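PDB 6I60: alpha-rhamnosidase from Dictyoglomus thermophilum, which probably hydrolyses terminal non-reducing alpha-L-rhamnose residues from alpha-L-rhamnosides, natural flavonoid glycosides among them. Local coordinates for residues D637-S642 with E659-I664; S630-Y635 with P727-L732; I568-Y573 with S642-L647; I554-P559 with V605-Y610. All coordinates share one frame; numbering follows the deposited sequence.

Interaction 1 of 4, residues D637-S642 with E659-I664; sequences DVITLS and ELADKI. With AE3 (2-(2-ethoxyethoxy)ethanol), chain G.
Val638 holds CG1 anti to the backbone N (chi1 174°), and Leu660 places its CG the same way (chi1 169°). These torsions send the two branched chains into the gap between the helices, where they cross at about a right angle. Val638 CG1 lies 3.8 Å from Leu660 CD2. The second valine methyl, CG2, is 3.9 Å from the same Leu660 CD2, so this leucine methyl packs against both. Val638 CG1 also reaches the small side chain of the next residue, 4.1 Å from Ala661 CB. Ala661 in turn receives the tip of Ile639, with CD1 of the isoleucine 3.6 Å from its CB. Val638 CG2 and Ile664 CD1 form a looser contact at 4.3 Å.

The two segments belong to helices 626-648 and 651-672, which follow each other in the chain and pack antiparallel within the domain of the six-hairpin glycosidase family, whose fold is an (alpha/alpha)6 barrel. The segment axes run at 158° to each other and come within 8.9 Å. The CA atoms of Val638 and Ala661 are the nearest pair across the two segments; the small alanine side chain probably helps to allow this. The side-chain contacts between the helices are all apolar. Within helix 626-648, Ser642 OG turns back and donates to Ile639 O, which satisfies this buried hydroxyl.

Leu660 works on two sides. Its CD2 faces Val638, while its CD1 lies 3.5 Å from O4 of a bound 2-(2-ethoxyethoxy)ethanol. Glu659 and Tyr656 complete the pocket of that molecule. Elsewhere on helix 626-648, Asp637 OD2 is hydrogen-bonded to Thr563 OG1.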
# COMPACT_ATOMS: atom_id res chain seq x y z
N ASP A 637 10.98 12.30 -14.99
CA ASP A 637 11.55 10.97 -15.05
C ASP A 637 13.05 11.01 -15.36
O ASP A 637 13.80 10.16 -14.86
CB ASP A 637 10.82 10.12 -16.09
CG ASP A 637 9.43 9.70 -15.63
OD1 ASP A 637 8.70 9.06 -16.42
OD2 ASP A 637 9.08 10.01 -14.47
N VAL A 638 13.49 11.98 -16.15
CA VAL A 638 14.90 12.06 -16.51
C VAL A 638 15.72 12.66 -15.38
O VAL A 638 16.86 12.25 -15.14
CB VAL A 638 15.05 12.85 -17.82
CG1 VAL A 638 16.51 13.09 -18.15
CG2 VAL A 638 14.36 12.12 -18.97
N ILE A 639 15.16 13.63 -14.65
CA ILE A 639 15.90 14.29 -13.58
C ILE A 639 16.16 13.32 -12.44
O ILE A 639 17.29 13.21 -11.94
CB ILE A 639 15.16 15.55 -13.11
CG1 ILE A 639 15.60 16.76 -13.92
CG2 ILE A 639 15.43 15.81 -11.63
CD1 ILE A 639 17.04 17.16 -13.68
N THR A 640 15.12 12.60 -12.00
CA THR A 640 15.29 11.67 -10.89
C THR A 640 16.12 10.46 -11.29
O THR A 640 16.78 9.85 -10.44
CB THR A 640 13.93 11.24 -10.34
OG1 THR A 640 13.30 10.37 -11.27
CG2 THR A 640 13.04 12.45 -10.08
N LEU A 641 16.09 10.08 -12.57
CA LEU A 641 16.96 9.00 -13.04
C LEU A 641 18.42 9.43 -13.00
O LEU A 641 19.29 8.65 -12.61
CB LEU A 641 16.56 8.56 -14.44
CG LEU A 641 17.41 7.43 -15.03
CD1 LEU A 641 17.34 6.20 -14.14
CD2 LEU A 641 16.95 7.09 -16.44
N SER A 642 18.71 10.66 -13.42
CA SER A 642 20.06 11.18 -13.30
C SER A 642 20.47 11.32 -11.84
O SER A 642 21.66 11.22 -11.51
CB SER A 642 20.18 12.53 -14.01
OG SER A 642 19.90 13.60 -13.14
N GLU A 659 22.21 16.20 -18.90
CA GLU A 659 22.22 16.94 -20.14
C GLU A 659 20.90 16.86 -20.82
O GLU A 659 20.45 17.80 -21.39
CB GLU A 659 23.18 16.30 -21.08
CG GLU A 659 24.63 16.65 -20.89
CD GLU A 659 25.49 16.13 -22.02
OE1 GLU A 659 26.71 16.29 -21.93
OE2 GLU A 659 24.96 15.57 -22.99
N LEU A 660 20.24 15.73 -20.77
CA LEU A 660 18.99 15.61 -21.46
C LEU A 660 17.90 16.34 -20.77
O LEU A 660 17.02 16.82 -21.38
CB LEU A 660 18.61 14.16 -21.64
CG LEU A 660 17.20 13.86 -22.10
CD1 LEU A 660 17.04 14.20 -23.54
CD2 LEU A 660 16.91 12.42 -21.90
N ALA A 661 18.00 16.45 -19.46
CA ALA A 661 17.04 17.16 -18.65
C ALA A 661 17.09 18.60 -18.99
O ALA A 661 16.09 19.24 -19.11
CB ALA A 661 17.37 16.95 -17.22
N ASP A 662 18.27 19.13 -19.20
CA ASP A 662 18.42 20.49 -19.65
C ASP A 662 17.78 20.68 -21.02
O ASP A 662 17.29 21.72 -21.28
CB ASP A 662 19.87 20.86 -19.72
CG ASP A 662 20.32 21.62 -18.54
OD1 ASP A 662 20.90 21.04 -17.63
OD2 ASP A 662 20.08 22.83 -18.50
N LYS A 663 17.77 19.67 -21.84
CA LYS A 663 17.16 19.86 -23.11
C LYS A 663 15.67 20.13 -22.93
O LYS A 663 15.13 21.01 -23.51
CB LYS A 663 17.48 18.67 -24.04
N ILE A 664 15.02 19.37 -22.09
CA ILE A 664 13.61 19.47 -21.83
C ILE A 664 13.23 20.81 -21.26
O ILE A 664 12.51 21.55 -21.87
CB ILE A 664 13.18 18.25 -21.05
CG1 ILE A 664 13.83 17.05 -21.69
CG2 ILE A 664 11.72 18.02 -21.16
CD1 ILE A 664 13.50 15.75 -21.08
C1 AE3 G . 23.14 18.12 -30.04
C2 AE3 G . 23.57 17.44 -28.75
O2 AE3 G . 22.47 16.69 -28.24
C3 AE3 G . 22.33 16.82 -26.82
C4 AE3 G . 23.16 15.76 -26.11
O3 AE3 G . 22.38 15.03 -25.17
C5 AE3 G . 21.04 14.90 -25.57
C6 AE3 G . 20.62 13.50 -25.32
O4 AE3 G . 19.41 13.37 -26.04

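Interaction 2 of 4, residues S630-Y635 with P727-L732; sequences STFYFY and PLYLNL
The backbone turn at the end of helix 722-729 carries Leu730 and Leu732 to Phe632 and Tyr635 of helix 626-648. That turn has the positive phi (59°, at Asn731) and the six-to-one bond, Leu732 N to Pro727 O, seen in a Schellman motif. The nearest CA atoms of the two segments, those of Phe632 and Pro727, are 7.2 Å apart.

Leu732 makes a CH-pi contact with Tyr635. Its CD2 lies 3.5 Å from the centroid of the Tyr635 ring, 12° off the ring normal, so the methyl sits over the middle of one face. Leu730 takes another side of the same ring: its CD1 is at the edge, in the ring plane, 3.5 Å from Tyr635 CD2. The tyrosine reaches both leucines because CG stands anti to the backbone N (chi1 175°), which extends the ring toward the turn. Leu730 CD1 also touches Phe632, 3.5 Å from CE2, and these two side chains cross at about a right angle. The leucine methyl thus fills the gap between two aromatic rings one helical turn apart. Tyr729 adds a looser touch, with its CD2 at the edge of the Phe632 ring, 4.3 Å from CZ. With an alanine in place of Tyr635, the Leu732 methyl would probably lose the face it rests on, and a gap would open beside Leu730.

Helix 761-773 flanks the contact, where Tyr766 meets Phe632 edge-to-face and its OH is hydrogen-bonded to Tyr633 OH. Helix 651-672 lies on another side: its Phe668 packs on Pro727 and Leu732, its Ile664 on Thr631 and Phe634.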
# COMPACT_ATOMS: atom_id res chain seq x y z
N SER A 630 2.49 16.00 -19.69
CA SER A 630 3.29 14.88 -20.18
C SER A 630 4.77 15.25 -20.21
O SER A 630 5.62 14.46 -19.80
CB SER A 630 2.81 14.46 -21.56
OG SER A 630 1.81 13.46 -21.46
N THR A 631 5.08 16.44 -20.72
CA THR A 631 6.47 16.91 -20.72
C THR A 631 6.95 17.18 -19.30
O THR A 631 8.14 17.04 -19.01
CB THR A 631 6.60 18.15 -21.59
OG1 THR A 631 5.89 17.95 -22.82
CG2 THR A 631 8.06 18.43 -21.90
N PHE A 632 6.04 17.57 -18.41
CA PHE A 632 6.39 17.74 -17.00
C PHE A 632 6.93 16.44 -16.41
O PHE A 632 7.92 16.46 -15.67
CB PHE A 632 5.16 18.22 -16.22
CG PHE A 632 5.31 18.12 -14.72
CD1 PHE A 632 4.84 17.01 -14.04
CD2 PHE A 632 5.88 19.15 -13.99
CE1 PHE A 632 4.96 16.92 -12.66
CE2 PHE A 632 6.00 19.06 -12.62
CZ PHE A 632 5.54 17.95 -11.95
N TYR A 633 6.31 15.31 -16.75
CA TYR A 633 6.76 14.03 -16.23
C TYR A 633 7.91 13.45 -17.04
O TYR A 633 8.63 12.58 -16.53
CB TYR A 633 5.59 13.05 -16.18
CG TYR A 633 4.77 13.17 -14.91
CD1 TYR A 633 5.26 12.69 -13.70
CD2 TYR A 633 3.52 13.79 -14.92
CE1 TYR A 633 4.52 12.81 -12.54
CE2 TYR A 633 2.78 13.91 -13.76
CZ TYR A 633 3.28 13.42 -12.57
OH TYR A 633 2.55 13.53 -11.41
N PHE A 634 8.10 13.90 -18.28
CA PHE A 634 9.30 13.51 -19.02
C PHE A 634 10.54 14.12 -18.39
O PHE A 634 11.55 13.44 -18.19
CB PHE A 634 9.17 13.94 -20.48
CG PHE A 634 10.32 13.48 -21.35
CD1 PHE A 634 10.92 12.26 -21.13
CD2 PHE A 634 10.79 14.29 -22.37
CE1 PHE A 634 11.97 11.83 -21.93
CE2 PHE A 634 11.84 13.87 -23.17
CZ PHE A 634 12.43 12.64 -22.95
N TYR A 635 10.48 15.41 -18.05
CA TYR A 635 11.57 16.04 -17.31
C TYR A 635 11.70 15.42 -15.92
O TYR A 635 12.82 15.23 -15.42
CB TYR A 635 11.33 17.55 -17.22
CG TYR A 635 12.34 18.30 -16.37
CD1 TYR A 635 13.51 18.79 -16.92
CD2 TYR A 635 12.10 18.52 -15.02
CE1 TYR A 635 14.43 19.48 -16.15
CE2 TYR A 635 13.02 19.21 -14.24
CZ TYR A 635 14.17 19.69 -14.82
OH TYR A 635 15.09 20.37 -14.05
N PRO A 727 5.33 23.73 -13.77
CA PRO A 727 6.69 24.25 -13.98
C PRO A 727 7.27 24.94 -12.76
O PRO A 727 8.50 25.01 -12.63
CB PRO A 727 6.52 25.23 -15.15
CG PRO A 727 5.11 25.65 -15.08
CD PRO A 727 4.35 24.45 -14.61
N LEU A 728 6.43 25.43 -11.85
CA LEU A 728 6.92 26.03 -10.61
C LEU A 728 7.33 24.98 -9.58
O LEU A 728 8.12 25.30 -8.68
CB LEU A 728 5.85 26.94 -10.00
CG LEU A 728 5.82 28.39 -10.50
CD1 LEU A 728 4.52 29.06 -10.10
CD2 LEU A 728 7.02 29.16 -9.97
N TYR A 729 6.82 23.75 -9.69
CA TYR A 729 7.22 22.70 -8.76
C TYR A 729 8.64 22.23 -9.05
O TYR A 729 9.52 22.29 -8.18
CB TYR A 729 6.24 21.53 -8.85
CG TYR A 729 6.52 20.43 -7.85
CD1 TYR A 729 6.09 20.53 -6.54
CD2 TYR A 729 7.21 19.28 -8.23
CE1 TYR A 729 6.35 19.53 -5.62
CE2 TYR A 729 7.47 18.27 -7.32
CZ TYR A 729 7.04 18.40 -6.02
OH TYR A 729 7.29 17.41 -5.10
N LEU A 730 8.89 21.76 -10.27
CA LEU A 730 10.22 21.34 -10.69
C LEU A 730 11.13 22.52 -11.03
O LEU A 730 12.27 22.30 -11.44
CB LEU A 730 10.12 20.40 -11.90
CG LEU A 730 9.38 19.08 -11.64
CD1 LEU A 730 9.37 18.20 -12.88
CD2 LEU A 730 9.98 18.33 -10.46
N ASN A 731 10.64 23.75 -10.87
CA ASN A 731 11.43 24.97 -11.07
C ASN A 731 11.99 25.04 -12.50
O ASN A 731 13.19 25.17 -12.73
CB ASN A 731 12.55 25.07 -10.03
CG ASN A 731 12.03 25.50 -8.67
OD1 ASN A 731 12.78 25.58 -7.70
ND2 ASN A 731 10.73 25.79 -8.59
N LEU A 732 11.07 24.95 -13.46
CA LEU A 732 11.39 25.16 -14.86
C LEU A 732 11.23 26.61 -15.29
O LEU A 732 11.59 26.95 -16.42
CB LEU A 732 10.51 24.27 -15.74
CG LEU A 732 10.39 22.80 -15.33
CD1 LEU A 732 9.22 22.13 -16.02
CD2 LEU A 732 11.69 22.09 -15.65

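Interaction 3 of 4, residues I568-Y573 with S642-L647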
# COMPACT_ATOMS: atom_id res chain seq x y z
N ILE A 568 7.73 5.62 -7.27
CA ILE A 568 7.56 4.78 -6.10
C ILE A 568 8.91 4.22 -5.65
O ILE A 568 9.19 4.13 -4.45
CB ILE A 568 6.54 3.66 -6.38
CG1 ILE A 568 5.15 4.27 -6.60
CG2 ILE A 568 6.50 2.67 -5.23
CD1 ILE A 568 4.12 3.27 -7.08
N ALA A 569 9.76 3.85 -6.61
CA ALA A 569 11.09 3.36 -6.26
C ALA A 569 11.92 4.45 -5.59
O ALA A 569 12.63 4.19 -4.62
CB ALA A 569 11.80 2.82 -7.50
N TRP A 570 11.84 5.68 -6.10
CA TRP A 570 12.54 6.79 -5.46
C TRP A 570 11.98 7.08 -4.08
O TRP A 570 12.72 7.50 -3.18
CB TRP A 570 12.47 8.04 -6.34
CG TRP A 570 13.08 9.25 -5.71
CD1 TRP A 570 12.42 10.26 -5.06
CD2 TRP A 570 14.47 9.58 -5.65
NE1 TRP A 570 13.32 11.20 -4.61
CE2 TRP A 570 14.58 10.81 -4.96
CE3 TRP A 570 15.63 8.97 -6.12
CZ2 TRP A 570 15.81 11.43 -4.73
CZ3 TRP A 570 16.85 9.58 -5.90
CH2 TRP A 570 16.93 10.80 -5.20
N TYR A 571 10.68 6.86 -3.88
CA TYR A 571 10.09 7.04 -2.56
C TYR A 571 10.65 6.03 -1.57
O TYR A 571 10.89 6.37 -0.40
CB TYR A 571 8.56 6.92 -2.64
CG TYR A 571 7.86 8.20 -3.07
CD1 TYR A 571 8.46 9.44 -2.89
CD2 TYR A 571 6.60 8.15 -3.65
CE1 TYR A 571 7.83 10.60 -3.27
CE2 TYR A 571 5.96 9.31 -4.04
CZ TYR A 571 6.57 10.53 -3.85
OH TYR A 571 5.94 11.69 -4.24
N LEU A 572 10.87 4.79 -2.01
CA LEU A 572 11.41 3.76 -1.13
C LEU A 572 12.82 4.10 -0.67
O LEU A 572 13.22 3.71 0.43
CB LEU A 572 11.38 2.41 -1.83
CG LEU A 572 9.99 1.84 -2.13
CD1 LEU A 572 10.09 0.42 -2.66
CD2 LEU A 572 9.12 1.90 -0.88
N TYR A 573 13.59 4.81 -1.50
CA TYR A 573 14.91 5.25 -1.08
C TYR A 573 14.85 6.53 -0.26
O TYR A 573 15.69 6.73 0.63
CB TYR A 573 15.81 5.45 -2.30
CG TYR A 573 17.13 6.12 -1.98
CD1 TYR A 573 18.12 5.45 -1.27
CD2 TYR A 573 17.38 7.43 -2.37
CE1 TYR A 573 19.32 6.06 -0.97
CE2 TYR A 573 18.58 8.05 -2.08
CZ TYR A 573 19.55 7.36 -1.37
OH TYR A 573 20.74 7.97 -1.07
N SER A 642 18.71 10.66 -13.42
CA SER A 642 20.06 11.18 -13.30
C SER A 642 20.47 11.32 -11.84
O SER A 642 21.66 11.22 -11.51
CB SER A 642 20.18 12.53 -14.01
OG SER A 642 19.90 13.60 -13.14
N LYS A 643 19.50 11.54 -10.94
CA LYS A 643 19.81 11.56 -9.52
C LYS A 643 20.09 10.16 -8.99
O LYS A 643 20.94 9.98 -8.11
CB LYS A 643 18.65 12.20 -8.75
CG LYS A 643 19.10 13.15 -7.64
CD LYS A 643 18.16 14.35 -7.53
CE LYS A 643 18.71 15.38 -6.55
NZ LYS A 643 17.89 16.63 -6.52
N ILE A 644 19.39 9.16 -9.53
CA ILE A 644 19.65 7.77 -9.15
C ILE A 644 20.98 7.30 -9.73
O ILE A 644 21.73 6.56 -9.08
CB ILE A 644 18.48 6.87 -9.59
CG1 ILE A 644 17.23 7.16 -8.76
CG2 ILE A 644 18.86 5.40 -9.49
CD1 ILE A 644 15.99 6.46 -9.25
N ALA A 645 21.30 7.73 -10.95
CA ALA A 645 22.56 7.33 -11.57
C ALA A 645 23.75 7.85 -10.77
O ALA A 645 24.73 7.12 -10.56
CB ALA A 645 22.62 7.83 -13.01
N LYS A 646 23.69 9.11 -10.33
CA LYS A 646 24.78 9.66 -9.53
C LYS A 646 24.91 8.94 -8.19
O LYS A 646 26.03 8.79 -7.68
CB LYS A 646 24.57 11.15 -9.31
CG LYS A 646 25.69 11.83 -8.53
CD LYS A 646 25.62 13.34 -8.65
CE LYS A 646 26.96 13.97 -8.31
NZ LYS A 646 28.10 13.11 -8.71
N LEU A 647 23.79 8.48 -7.63
CA LEU A 647 23.84 7.75 -6.36
C LEU A 647 24.57 6.43 -6.51
O LEU A 647 25.37 6.06 -5.65
CB LEU A 647 22.42 7.52 -5.84
CG LEU A 647 21.73 8.71 -5.19
CD1 LEU A 647 20.22 8.50 -5.16
CD2 LEU A 647 22.28 8.93 -3.79
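The indole of Trp570 meets Ile644 at its edge, where Ile644 CG1 lies near the ring plane and 3.6 Å from CE3. One face of the indole is approached by Tyr573 of the same helix, whose CD2 lies 4.2 Å above the Trp570 ring plane and is offset toward the rim. Leu647 comes to both aromatic groups obliquely. Its CD1 is 3.6 Å from Trp570 CZ3 and 3.5 Å from Tyr573 CE2, so one methyl wedges between the two residues. The other methyl, CD2, reaches the end of the phenol, near Tyr573 OH. Lys643 adds its aliphatic part, with CG 4.0 Å from Trp570 CH2.

The helices 564-576 and 626-648 are well apart here. The segment axes approach only to 12.0 Å, at an angle of 44°. Long aromatic side chains bridge this gap. Trp570 does so with CG anti to the backbone N (chi1 176°), which carries the six-membered ring across to Ile644. A serine in place of Tyr573 would probably open a gap beside both Leu647 methyls and take away part of the packing over one Trp570 face.

Both helices belong to the helical barrel of the six-hairpin domain. Helix 580-584 helps to fill the space between them, since its Leu582 packs on Ala569, Tyr573 and Ile644.

Apart from the Tyr573 hydroxyl, which Leu647 CD2 approaches, the contact is made by carbon surface, and its outer part lies at the protein surface. Lys643 fits both settings: its first methylenes touch the indole near CH2, and its amine is carried away from the apolar patch.

Interaction 4 of 4, residues I554-P559 with V605-Y610. With AE3 (2-(2-ethoxyethoxy)ethanol), chain H.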
# COMPACT_ATOMS: atom_id res chain seq x y z
N ILE A 554 -3.45 -1.89 -21.42
CA ILE A 554 -3.46 -0.51 -21.92
C ILE A 554 -2.00 -0.12 -22.13
O ILE A 554 -1.32 0.38 -21.23
CB ILE A 554 -4.18 0.45 -20.97
CG1 ILE A 554 -5.68 0.18 -20.99
CG2 ILE A 554 -3.94 1.89 -21.39
CD1 ILE A 554 -6.19 -0.53 -19.77
N TYR A 555 -1.51 -0.36 -23.35
CA TYR A 555 -0.15 -0.02 -23.74
C TYR A 555 -0.18 0.91 -24.95
O TYR A 555 -0.97 0.69 -25.87
CB TYR A 555 0.66 -1.27 -24.10
CG TYR A 555 1.02 -2.16 -22.93
CD1 TYR A 555 0.21 -3.22 -22.56
CD2 TYR A 555 2.20 -1.97 -22.22
CE1 TYR A 555 0.54 -4.06 -21.51
CE2 TYR A 555 2.55 -2.79 -21.17
CZ TYR A 555 1.72 -3.84 -20.82
OH TYR A 555 2.06 -4.66 -19.77
N PRO A 556 0.66 1.95 -24.98
CA PRO A 556 1.56 2.34 -23.89
C PRO A 556 0.85 3.16 -22.83
O PRO A 556 -0.34 3.44 -22.95
CB PRO A 556 2.63 3.16 -24.60
CG PRO A 556 1.91 3.78 -25.74
CD PRO A 556 0.85 2.80 -26.17
N GLY A 557 1.58 3.56 -21.79
CA GLY A 557 1.00 4.26 -20.67
C GLY A 557 1.16 5.77 -20.77
O GLY A 557 2.06 6.28 -21.43
N ASP A 558 0.25 6.48 -20.10
CA ASP A 558 0.37 7.92 -19.98
C ASP A 558 1.61 8.26 -19.16
O ASP A 558 1.90 7.58 -18.16
CB ASP A 558 -0.88 8.51 -19.32
CG ASP A 558 -0.95 10.02 -19.41
OD1 ASP A 558 -0.18 10.70 -18.69
OD2 ASP A 558 -1.77 10.54 -20.20
N PRO A 559 2.38 9.28 -19.55
CA PRO A 559 3.57 9.64 -18.76
C PRO A 559 3.25 9.98 -17.31
O PRO A 559 4.04 9.64 -16.42
CB PRO A 559 4.14 10.84 -19.53
CG PRO A 559 3.66 10.65 -20.93
CD PRO A 559 2.29 10.05 -20.80
N VAL A 605 6.53 15.72 -25.46
CA VAL A 605 5.72 14.51 -25.60
C VAL A 605 4.28 14.96 -25.79
O VAL A 605 3.58 15.31 -24.84
CB VAL A 605 5.87 13.58 -24.39
CG1 VAL A 605 7.16 12.79 -24.48
CG2 VAL A 605 5.86 14.38 -23.12
N SER A 606 3.83 14.98 -27.05
CA SER A 606 2.47 15.38 -27.35
C SER A 606 1.45 14.30 -26.99
O SER A 606 0.26 14.61 -26.88
CB SER A 606 2.34 15.73 -28.84
OG SER A 606 0.99 15.63 -29.26
N PHE A 607 1.89 13.06 -26.81
CA PHE A 607 0.97 11.97 -26.49
C PHE A 607 0.53 12.06 -25.04
O PHE A 607 1.36 12.20 -24.13
CB PHE A 607 1.62 10.62 -26.77
CG PHE A 607 0.87 9.46 -26.17
CD1 PHE A 607 1.42 8.71 -25.14
CD2 PHE A 607 -0.40 9.13 -26.63
CE1 PHE A 607 0.73 7.64 -24.59
CE2 PHE A 607 -1.10 8.06 -26.08
CZ PHE A 607 -0.53 7.32 -25.06
N TYR A 608 -0.78 11.96 -24.82
CA TYR A 608 -1.35 11.90 -23.49
C TYR A 608 -2.78 11.39 -23.61
O TYR A 608 -3.46 11.65 -24.61
CB TYR A 608 -1.32 13.26 -22.78
CG TYR A 608 -2.44 14.19 -23.18
CD1 TYR A 608 -2.34 14.96 -24.33
CD2 TYR A 608 -3.58 14.31 -22.40
CE1 TYR A 608 -3.36 15.82 -24.71
CE2 TYR A 608 -4.61 15.17 -22.77
CZ TYR A 608 -4.49 15.92 -23.92
OH TYR A 608 -5.50 16.77 -24.29
N LYS A 609 -3.22 10.68 -22.59
CA LYS A 609 -4.59 10.17 -22.52
C LYS A 609 -5.41 10.80 -21.41
O LYS A 609 -6.55 11.19 -21.63
CB LYS A 609 -4.58 8.65 -22.35
CG LYS A 609 -3.91 7.91 -23.49
CD LYS A 609 -3.87 6.41 -23.23
CE LYS A 609 -2.73 6.05 -22.31
NZ LYS A 609 -2.30 4.63 -22.48
N TYR A 610 -4.84 10.92 -20.21
CA TYR A 610 -5.54 11.43 -19.05
C TYR A 610 -5.08 12.82 -18.64
O TYR A 610 -5.90 13.72 -18.49
CB TYR A 610 -5.38 10.45 -17.88
CG TYR A 610 -5.45 9.00 -18.29
CD1 TYR A 610 -4.38 8.14 -18.09
CD2 TYR A 610 -6.60 8.48 -18.89
CE1 TYR A 610 -4.44 6.82 -18.47
CE2 TYR A 610 -6.67 7.16 -19.27
CZ TYR A 610 -5.59 6.33 -19.06
OH TYR A 610 -5.65 5.01 -19.45
C2 AE3 H . 0.83 -6.45 -24.63
O2 AE3 H . 0.91 -5.46 -25.63
C3 AE3 H . -0.04 -5.62 -26.66
C4 AE3 H . 0.37 -4.76 -27.84
O3 AE3 H . 0.63 -3.45 -27.38
C5 AE3 H . 0.86 -2.52 -28.43
C6 AE3 H . 0.86 -1.12 -27.86
O4 AE3 H . 0.81 -0.18 -28.93
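Asp558 joins the two loops through one carboxylate oxygen. Its OD2 accepts from Lys609 N at 2.8 Å, nearly in line with the C-O bond, and from Tyr610 N at 3.1 Å, from a position 43° out of the carboxylate plane. Both N-H groups point well at the oxygen, with angles of 162° and 164°. The double grip probably fixes the rotation of the carboxylate. Asp558 CB rests obliquely against the Tyr610 ring, 3.7 Å from CD1.

Asp558 is also the N-cap of helix 559-562, since its OD1 accepts from Ala560 N. The aspartate therefore ties the start of this helix, in the six-hairpin glycosidase domain, to the loop that leads toward helix 626-648.

Lys609 bends at its third torsion, and its amine reaches Pro556 O. That hydrogen bond is modelled too short to be trusted in detail. The amine also forms a salt bridge with Asp546, which accepts from Tyr610 OH as well. Phe607 covers another part of the loop. Gly557 O lies at the edge of its ring, 3.7 Å from CE1. Pro556, which follows a cis peptide bond, brings CG to 4.2 Å from the same Phe607 CE1.

How the interactions relate
Interactions 1, 2 and 3 share helix 626-648 and join it in turn to helix 651-672, to the end of helix 722-729 with its following turn, and to helix 564-576. Interaction 1 is buried and aliphatic, at close helix spacing. Interaction 2 is partly buried and mixes aromatic rings with leucines. Interaction 3 lies at the surface, where aromatic side chains span a wider gap. Interaction 4 joins two loops, with polar bonds to a carboxylate at its centre and proline and aromatic packing beside them. Interactions 1 and 2 touch where Ala661 O meets Tyr635 CE1. Interactions 2 and 4 touch too, with Ser630 OG probably hydrogen-bonded to Phe607 O. Interactions 3 and 4 lie farthest apart, their centres about 23 Å from each other.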